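Local coordinates for protein glucoamylase (Thermoanaerobacterium thermosaccharolyticum, PDB 1LF9) that hydrolyses terminal alpha-1,4-linked glucose units one after another from the non-reducing ends of starch-like chains, probably releasing beta-D-glucose, at residues G570-R575 against L601-R606; Y581-K586 against K595-P600. One frame throughout, in Å; residues are numbered along the deposited sequence.

Contact 1 of 2, residues G570-R575 against L601-R606. With AC1 (4,6-dideoxy-4-{[(1S,4R,5S,6S)-4,5,6-trihydroxy-3-(hydroxymethyl)cyclohex-2-en-1-yl]amino}-alpha-D-glucopyranose), chain C.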
loop_
_atom_site.group_PDB
_atom_site.type_symbol
_atom_site.label_atom_id
_atom_site.label_comp_id
_atom_site.label_asym_id
_atom_site.label_seq_id
_atom_site.Cartn_x
_atom_site.Cartn_y
_atom_site.Cartn_z
ATOM N N GLY A 570 5.620 21.799 1.084
ATOM C CA GLY A 570 4.406 22.328 0.493
ATOM C C GLY A 570 3.216 22.172 1.425
ATOM O O GLY A 570 3.354 21.680 2.552
ATOM N N PRO A 571 2.019 22.567 0.976
ATOM C CA PRO A 571 0.819 22.463 1.806
ATOM C C PRO A 571 0.183 21.085 1.894
ATOM O O PRO A 571 0.162 20.323 0.925
ATOM C CB PRO A 571 -0.118 23.468 1.162
ATOM C CG PRO A 571 0.181 23.277 -0.283
ATOM C CD PRO A 571 1.708 23.221 -0.306
ATOM N N SER A 572 -0.337 20.783 3.075
ATOM C CA SER A 572 -1.040 19.536 3.322
ATOM C C SER A 572 -2.061 19.780 4.422
ATOM O O SER A 572 -2.042 20.818 5.076
ATOM C CB SER A 572 -0.088 18.425 3.733
ATOM O OG SER A 572 -0.787 17.192 3.750
ATOM N N TRP A 573 -2.950 18.817 4.624
ATOM C CA TRP A 573 -4.004 18.929 5.621
ATOM C C TRP A 573 -4.129 17.677 6.488
ATOM O O TRP A 573 -3.652 16.599 6.120
ATOM C CB TRP A 573 -5.348 19.165 4.918
ATOM C CG TRP A 573 -5.503 20.514 4.292
ATOM C CD1 TRP A 573 -6.218 21.564 4.787
ATOM C CD2 TRP A 573 -4.889 20.982 3.081
ATOM N NE1 TRP A 573 -6.087 22.657 3.969
ATOM C CE2 TRP A 573 -5.275 22.330 2.915
ATOM C CE3 TRP A 573 -4.050 20.393 2.122
ATOM C CZ2 TRP A 573 -4.846 23.106 1.831
ATOM C CZ3 TRP A 573 -3.624 21.166 1.040
ATOM C CH2 TRP A 573 -4.024 22.509 0.907
ATOM N N TYR A 574 -4.771 17.842 7.640
ATOM C CA TYR A 574 -5.053 16.745 8.562
ATOM C C TYR A 574 -6.421 16.269 8.088
ATOM O O TYR A 574 -7.125 17.008 7.398
ATOM C CB TYR A 574 -5.215 17.257 10.001
ATOM C CG TYR A 574 -3.946 17.696 10.688
ATOM C CD1 TYR A 574 -3.067 16.763 11.225
ATOM C CD2 TYR A 574 -3.630 19.055 10.816
ATOM C CE1 TYR A 574 -1.906 17.156 11.873
ATOM C CE2 TYR A 574 -2.462 19.463 11.466
ATOM C CZ TYR A 574 -1.607 18.504 11.990
ATOM O OH TYR A 574 -0.447 18.881 12.622
ATOM N N ARG A 575 -6.805 15.056 8.461
ATOM C CA ARG A 575 -8.103 14.539 8.071
ATOM C C ARG A 575 -9.211 15.298 8.800
ATOM O O ARG A 575 -10.301 15.497 8.262
ATOM C CB ARG A 575 -8.188 13.047 8.386
ATOM C CG ARG A 575 -7.126 12.224 7.691
ATOM C CD ARG A 575 -7.410 10.745 7.842
ATOM N NE ARG A 575 -7.541 10.356 9.234
ATOM C CZ ARG A 575 -7.926 9.155 9.651
ATOM N NH1 ARG A 575 -8.018 8.889 10.930
ATOM N NH2 ARG A 575 -8.218 8.211 8.791
ATOM N N LEU A 601 -2.438 12.760 0.438
ATOM C CA LEU A 601 -3.654 12.417 -0.308
ATOM C C LEU A 601 -4.564 13.638 -0.355
ATOM O O LEU A 601 -5.160 13.955 -1.389
ATOM C CB LEU A 601 -4.422 11.281 0.381
ATOM C CG LEU A 601 -5.873 11.062 -0.085
ATOM C CD1 LEU A 601 -5.893 10.680 -1.561
ATOM C CD2 LEU A 601 -6.529 9.976 0.736
ATOM N N LEU A 602 -4.669 14.323 0.779
ATOM C CA LEU A 602 -5.522 15.496 0.872
ATOM C C LEU A 602 -4.943 16.701 0.133
ATOM O O LEU A 602 -5.682 17.600 -0.243
ATOM C CB LEU A 602 -5.806 15.820 2.343
ATOM C CG LEU A 602 -6.566 14.687 3.052
ATOM C CD1 LEU A 602 -6.909 15.094 4.487
ATOM C CD2 LEU A 602 -7.834 14.365 2.270
ATOM N N THR A 603 -3.628 16.724 -0.079
ATOM C CA THR A 603 -3.017 17.819 -0.826
ATOM C C THR A 603 -3.528 17.693 -2.261
ATOM O O THR A 603 -3.920 18.675 -2.899
ATOM C CB THR A 603 -1.479 17.717 -0.837
ATOM O OG1 THR A 603 -0.976 17.925 0.486
ATOM C CG2 THR A 603 -0.879 18.768 -1.762
ATOM N N GLY A 604 -3.524 16.458 -2.755
ATOM C CA GLY A 604 -3.992 16.195 -4.098
ATOM C C GLY A 604 -5.465 16.522 -4.214
ATOM O O GLY A 604 -5.887 17.141 -5.191
ATOM N N GLU A 605 -6.254 16.119 -3.217
ATOM C CA GLU A 605 -7.685 16.390 -3.258
ATOM C C GLU A 605 -7.964 17.875 -3.340
ATOM O O GLU A 605 -8.888 18.287 -4.037
ATOM C CB GLU A 605 -8.403 15.774 -2.054
ATOM C CG GLU A 605 -8.533 14.265 -2.162
ATOM C CD GLU A 605 -9.651 13.695 -1.313
ATOM O OE1 GLU A 605 -9.876 12.468 -1.380
ATOM O OE2 GLU A 605 -10.308 14.466 -0.581
ATOM N N ARG A 606 -7.180 18.681 -2.631
ATOM C CA ARG A 606 -7.372 20.123 -2.692
ATOM C C ARG A 606 -7.010 20.571 -4.102
ATOM O O ARG A 606 -7.651 21.456 -4.671
ATOM C CB ARG A 606 -6.481 20.853 -1.681
ATOM C CG ARG A 606 -6.443 22.365 -1.898
ATOM C CD ARG A 606 -7.820 23.020 -1.751
ATOM N NE ARG A 606 -8.136 23.245 -0.349
ATOM C CZ ARG A 606 -8.082 24.426 0.253
ATOM N NH1 ARG A 606 -8.372 24.511 1.536
ATOM N NH2 ARG A 606 -7.772 25.522 -0.420
HETATM C C1 AC1 C . -8.077 2.683 11.624
HETATM O O2 AC1 C . -8.958 4.827 12.304
HETATM C C2 AC1 C . -8.245 4.172 11.252
HETATM C C4A AC1 C . -9.008 3.935 3.620
HETATM C C3 AC1 C . -8.971 4.318 9.879
HETATM O O3 AC1 C . -9.104 5.715 9.583
HETATM C C4 AC1 C . -8.127 3.597 8.802
HETATM N N4A AC1 C . -8.769 3.734 7.456
HETATM C C5 AC1 C . -8.020 2.050 9.213
HETATM O O5 AC1 C . -7.382 1.943 10.565
HETATM C C6 AC1 C . -7.195 1.217 8.255
HETATM C C1B AC1 C . -7.849 4.372 6.455
HETATM C C2B AC1 C . -8.553 5.522 5.666
HETATM O O2B AC1 C . -9.082 6.424 6.611
HETATM C C3B AC1 C . -9.621 4.967 4.685
HETATM O O3B AC1 C . -10.234 6.019 3.982
HETATM O O4 AC1 C . -10.086 3.120 3.201
HETATM C C5B AC1 C . -7.799 3.110 4.182
HETATM C C7B AC1 C . -7.293 3.313 5.478
HETATM C C6B AC1 C . -7.150 2.061 3.284
HETATM O O6B AC1 C . -6.131 2.683 2.484
#
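One face of the Trp573 indole is covered by Arg606, whose CB sits 4.3 Å from the centroid of the six-membered ring of Trp573, a CH-pi contact. The contact lies in the family 15 catalytic domain, an (alpha/alpha)6 barrel in this family, where a short strand, 570-573, crosses the start of helix 600-612 at roughly a right angle, with axes 6.7 Å apart, beside the active-site pocket. Farther along the same side chain, the Arg606 guanidinium turns one of its own faces to the indole rim: Trp573 CZ2 stands 3.7 Å above the guanidinium plane, displaced from its centre, and the two flat groups are inclined by 32°. Bends at chi2 and chi3 fold the arginine back over the ring. Its NH1 and the indole NE1 both reach OD1 of Asp560, a shared acceptor that probably helps hold both groups in place. A third flat group, the Arg575 guanidinium, meets the bound inhibitor at its edge: Arg575 NH2 points in plane at AC1 O3, 2.8 Å away and nearly straight at 176°. Asp579 pairs with NE and Glu439 with NH1, so every nitrogen of the guanidinium has a partner, and Trp437 adds a cation-pi contact.

The Arg575 side chain lies about 7 Å from the side chains of Glu435 and Glu438, the probable proton acceptor and donor. Leu602 packs against the backbone leaving the strand, its CD1 3.5 Å from Tyr574 O and 3.8 Å from Arg575 CA.

The polar tie comes from Thr603. With OG1 anti to its carbonyl carbon (chi1 -67°), the hydroxyl faces the strand and receives a weak bond from Ser572 OG; it gives its own proton to Pro571 O at 2.7 Å, in the carbonyl plane and on a lone pair.

Contact 2 of 2, residues Y581-K586 against K595-P600. With AC1 (4,6-dideoxy-4-{[(1S,4R,5S,6S)-4,5,6-trihydroxy-3-(hydroxymethyl)cyclohex-2-en-1-yl]amino}-alpha-D-glucopyranose), chain C.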
loop_
_atom_site.group_PDB
_atom_site.type_symbol
_atom_site.label_atom_id
_atom_site.label_comp_id
_atom_site.label_asym_id
_atom_site.label_seq_id
_atom_site.Cartn_x
_atom_site.Cartn_y
_atom_site.Cartn_z
ATOM N N TYR A 581 -5.024 9.101 14.697
ATOM C CA TYR A 581 -4.465 7.999 13.921
ATOM C C TYR A 581 -3.065 8.309 13.369
ATOM O O TYR A 581 -2.902 8.618 12.186
ATOM C CB TYR A 581 -5.429 7.660 12.779
ATOM C CG TYR A 581 -5.052 6.441 11.975
ATOM C CD1 TYR A 581 -4.842 6.532 10.594
ATOM C CD2 TYR A 581 -4.923 5.188 12.583
ATOM C CE1 TYR A 581 -4.514 5.406 9.836
ATOM C CE2 TYR A 581 -4.592 4.051 11.830
ATOM C CZ TYR A 581 -4.389 4.168 10.456
ATOM O OH TYR A 581 -4.068 3.063 9.692
ATOM N N GLY A 582 -2.060 8.225 14.239
ATOM C CA GLY A 582 -0.687 8.494 13.838
ATOM C C GLY A 582 0.258 8.332 15.015
ATOM O O GLY A 582 -0.185 8.019 16.119
ATOM N N GLU A 583 1.558 8.529 14.794
ATOM C CA GLU A 583 2.523 8.404 15.882
ATOM C C GLU A 583 2.215 9.443 16.957
ATOM O O GLU A 583 1.903 10.592 16.648
ATOM C CB GLU A 583 3.964 8.619 15.384
ATOM C CG GLU A 583 4.531 7.491 14.536
ATOM C CD GLU A 583 4.193 7.630 13.069
ATOM O OE1 GLU A 583 3.256 8.384 12.737
ATOM O OE2 GLU A 583 4.865 6.974 12.248
ATOM N N PRO A 584 2.287 9.045 18.238
ATOM C CA PRO A 584 2.014 9.986 19.325
ATOM C C PRO A 584 3.131 11.018 19.440
ATOM O O PRO A 584 2.920 12.136 19.915
ATOM C CB PRO A 584 1.911 9.077 20.550
ATOM C CG PRO A 584 2.804 7.944 20.203
ATOM C CD PRO A 584 2.460 7.680 18.759
ATOM N N SER A 585 4.320 10.637 18.988
ATOM C CA SER A 585 5.472 11.527 19.033
ATOM C C SER A 585 6.443 11.124 17.944
ATOM O O SER A 585 6.246 10.124 17.254
ATOM C CB SER A 585 6.192 11.441 20.384
ATOM O OG SER A 585 7.017 10.282 20.448
ATOM N N LYS A 586 7.509 11.903 17.817
ATOM C CA LYS A 586 8.528 11.649 16.814
ATOM C C LYS A 586 9.304 10.364 17.106
ATOM O O LYS A 586 9.853 9.751 16.197
ATOM C CB LYS A 586 9.495 12.834 16.757
ATOM C CG LYS A 586 10.217 12.988 15.436
ATOM C CD LYS A 586 9.308 13.610 14.393
ATOM C CE LYS A 586 10.045 13.811 13.081
ATOM N NZ LYS A 586 9.355 14.804 12.224
ATOM N N LYS A 595 -1.253 10.791 17.375
ATOM C CA LYS A 595 -1.625 12.037 16.728
ATOM C C LYS A 595 -1.633 11.832 15.227
ATOM O O LYS A 595 -0.625 11.428 14.639
ATOM C CB LYS A 595 -0.643 13.156 17.075
ATOM C CG LYS A 595 -0.558 13.482 18.550
ATOM C CD LYS A 595 0.477 14.569 18.817
ATOM C CE LYS A 595 0.534 14.925 20.293
ATOM N NZ LYS A 595 1.553 15.979 20.568
ATOM N N GLY A 596 -2.782 12.090 14.613
ATOM C CA GLY A 596 -2.873 11.966 13.174
ATOM C C GLY A 596 -1.933 12.995 12.555
ATOM O O GLY A 596 -1.752 14.089 13.098
ATOM N N ARG A 597 -1.319 12.654 11.429
ATOM C CA ARG A 597 -0.412 13.589 10.777
ATOM C C ARG A 597 -1.006 14.088 9.461
ATOM O O ARG A 597 -2.198 13.918 9.218
ATOM C CB ARG A 597 0.950 12.914 10.570
ATOM C CG ARG A 597 1.525 12.361 11.877
ATOM C CD ARG A 597 1.755 13.477 12.909
ATOM N NE ARG A 597 2.031 12.974 14.258
ATOM C CZ ARG A 597 2.783 13.608 15.160
ATOM N NH1 ARG A 597 3.353 14.772 14.863
ATOM N NH2 ARG A 597 2.964 13.086 16.366
ATOM N N LEU A 598 -0.179 14.708 8.622
ATOM C CA LEU A 598 -0.619 15.255 7.338
ATOM C C LEU A 598 -0.727 14.206 6.229
ATOM O O LEU A 598 0.150 13.359 6.076
ATOM C CB LEU A 598 0.342 16.365 6.912
ATOM C CG LEU A 598 0.096 17.807 7.370
ATOM C CD1 LEU A 598 -0.662 17.871 8.669
ATOM C CD2 LEU A 598 1.451 18.514 7.479
ATOM N N TRP A 599 -1.796 14.285 5.443
ATOM C CA TRP A 599 -2.028 13.333 4.357
ATOM C C TRP A 599 -1.769 13.907 2.964
ATOM O O TRP A 599 -2.552 14.724 2.473
ATOM C CB TRP A 599 -3.473 12.816 4.414
ATOM C CG TRP A 599 -3.744 11.874 5.557
ATOM C CD1 TRP A 599 -3.428 12.067 6.871
ATOM C CD2 TRP A 599 -4.388 10.592 5.484
ATOM N NE1 TRP A 599 -3.835 10.991 7.617
ATOM C CE2 TRP A 599 -4.423 10.069 6.792
ATOM C CE3 TRP A 599 -4.941 9.834 4.437
ATOM C CZ2 TRP A 599 -4.988 8.816 7.089
ATOM C CZ3 TRP A 599 -5.507 8.587 4.732
ATOM C CH2 TRP A 599 -5.523 8.094 6.046
ATOM N N PRO A 600 -0.661 13.504 2.314
ATOM C CA PRO A 600 -0.454 14.069 0.977
ATOM C C PRO A 600 -1.660 13.783 0.083
ATOM O O PRO A 600 -1.888 14.486 -0.900
ATOM C CB PRO A 600 0.844 13.409 0.498
ATOM C CG PRO A 600 1.209 12.403 1.568
ATOM C CD PRO A 600 0.578 12.896 2.822
HETATM C C1 AC1 C . -8.077 2.683 11.624
HETATM O O2 AC1 C . -8.958 4.827 12.304
HETATM C C2 AC1 C . -8.245 4.172 11.252
HETATM C C4A AC1 C . -9.008 3.935 3.620
HETATM C C3 AC1 C . -8.971 4.318 9.879
HETATM O O3 AC1 C . -9.104 5.715 9.583
HETATM C C4 AC1 C . -8.127 3.597 8.802
HETATM N N4A AC1 C . -8.769 3.734 7.456
HETATM C C5 AC1 C . -8.020 2.050 9.213
HETATM O O5 AC1 C . -7.382 1.943 10.565
HETATM C C6 AC1 C . -7.195 1.217 8.255
HETATM C C1B AC1 C . -7.849 4.372 6.455
HETATM C C2B AC1 C . -8.553 5.522 5.666
HETATM O O2B AC1 C . -9.082 6.424 6.611
HETATM C C3B AC1 C . -9.621 4.967 4.685
HETATM O O3B AC1 C . -10.234 6.019 3.982
HETATM O O4 AC1 C . -10.086 3.120 3.201
HETATM C C5B AC1 C . -7.799 3.110 4.182
HETATM C C7B AC1 C . -7.293 3.313 5.478
HETATM C C6B AC1 C . -7.150 2.061 3.284
HETATM O O6B AC1 C . -6.131 2.683 2.484
HETATM O O HOH W 1 -4.122 10.675 10.448
#
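Lys595 N is shared weakly between Gly582 O and Glu583 O, both 3.2 Å away, while its own carbonyl O comes to 3.0 Å from Gly582 CA. A beta carbon on Gly582 would collide with that oxygen. Gly596 follows, its CA-H directed at Tyr581 O. Arg597 bends at chi2 and brings NH2 to 2.7 Å from Glu583 O; the bond is straight (167°) and lies in the guanidinium plane, yet approaches from above the carbonyl plane. Glu640 pairs with Arg597 NH1. Trp599 gives its NE1-H to a water at 2.9 Å that also lies 3.0 Å from Tyr581 O, and its CZ2 edge meets Tyr581 CD1 at 4.2 Å, the side chains crossing at about a right angle.

Tyr581 serves the sugar pocket: AC1 C2 rides 3.6 Å above its ring centre, and Tyr337 holds its OH. Replacing the tyrosine by an alanine is likely to take away the ring face under C2 of AC1, leave the Tyr337 hydroxyl without this hydrogen bond and open a gap beside the Trp599 edge. Both segments lie in the long loop between strand 570-573 and helix 600-612, with Leu598 resting against strand 564-567.

Following the chain from the N terminus, strand 564-567 turns into strand 570-573, and contact 1 then closes a loop whose 25 intervening residues end at helix 600-612. Contact 2 lies wholly within that excursion: 581-586 meets 595-600 across only eight residues, so the smaller loop is nested in the larger and the two do not cross. Their centres are 13 Å apart, and they touch through Trp573 O and Trp599 N, 3.0 Å apart in a probable hydrogen bond, and through Ser572, Tyr574 and Arg575. Together they join the two-stranded hairpin, the long loop and the helix start around one ligand, AC1, which both contacts reach.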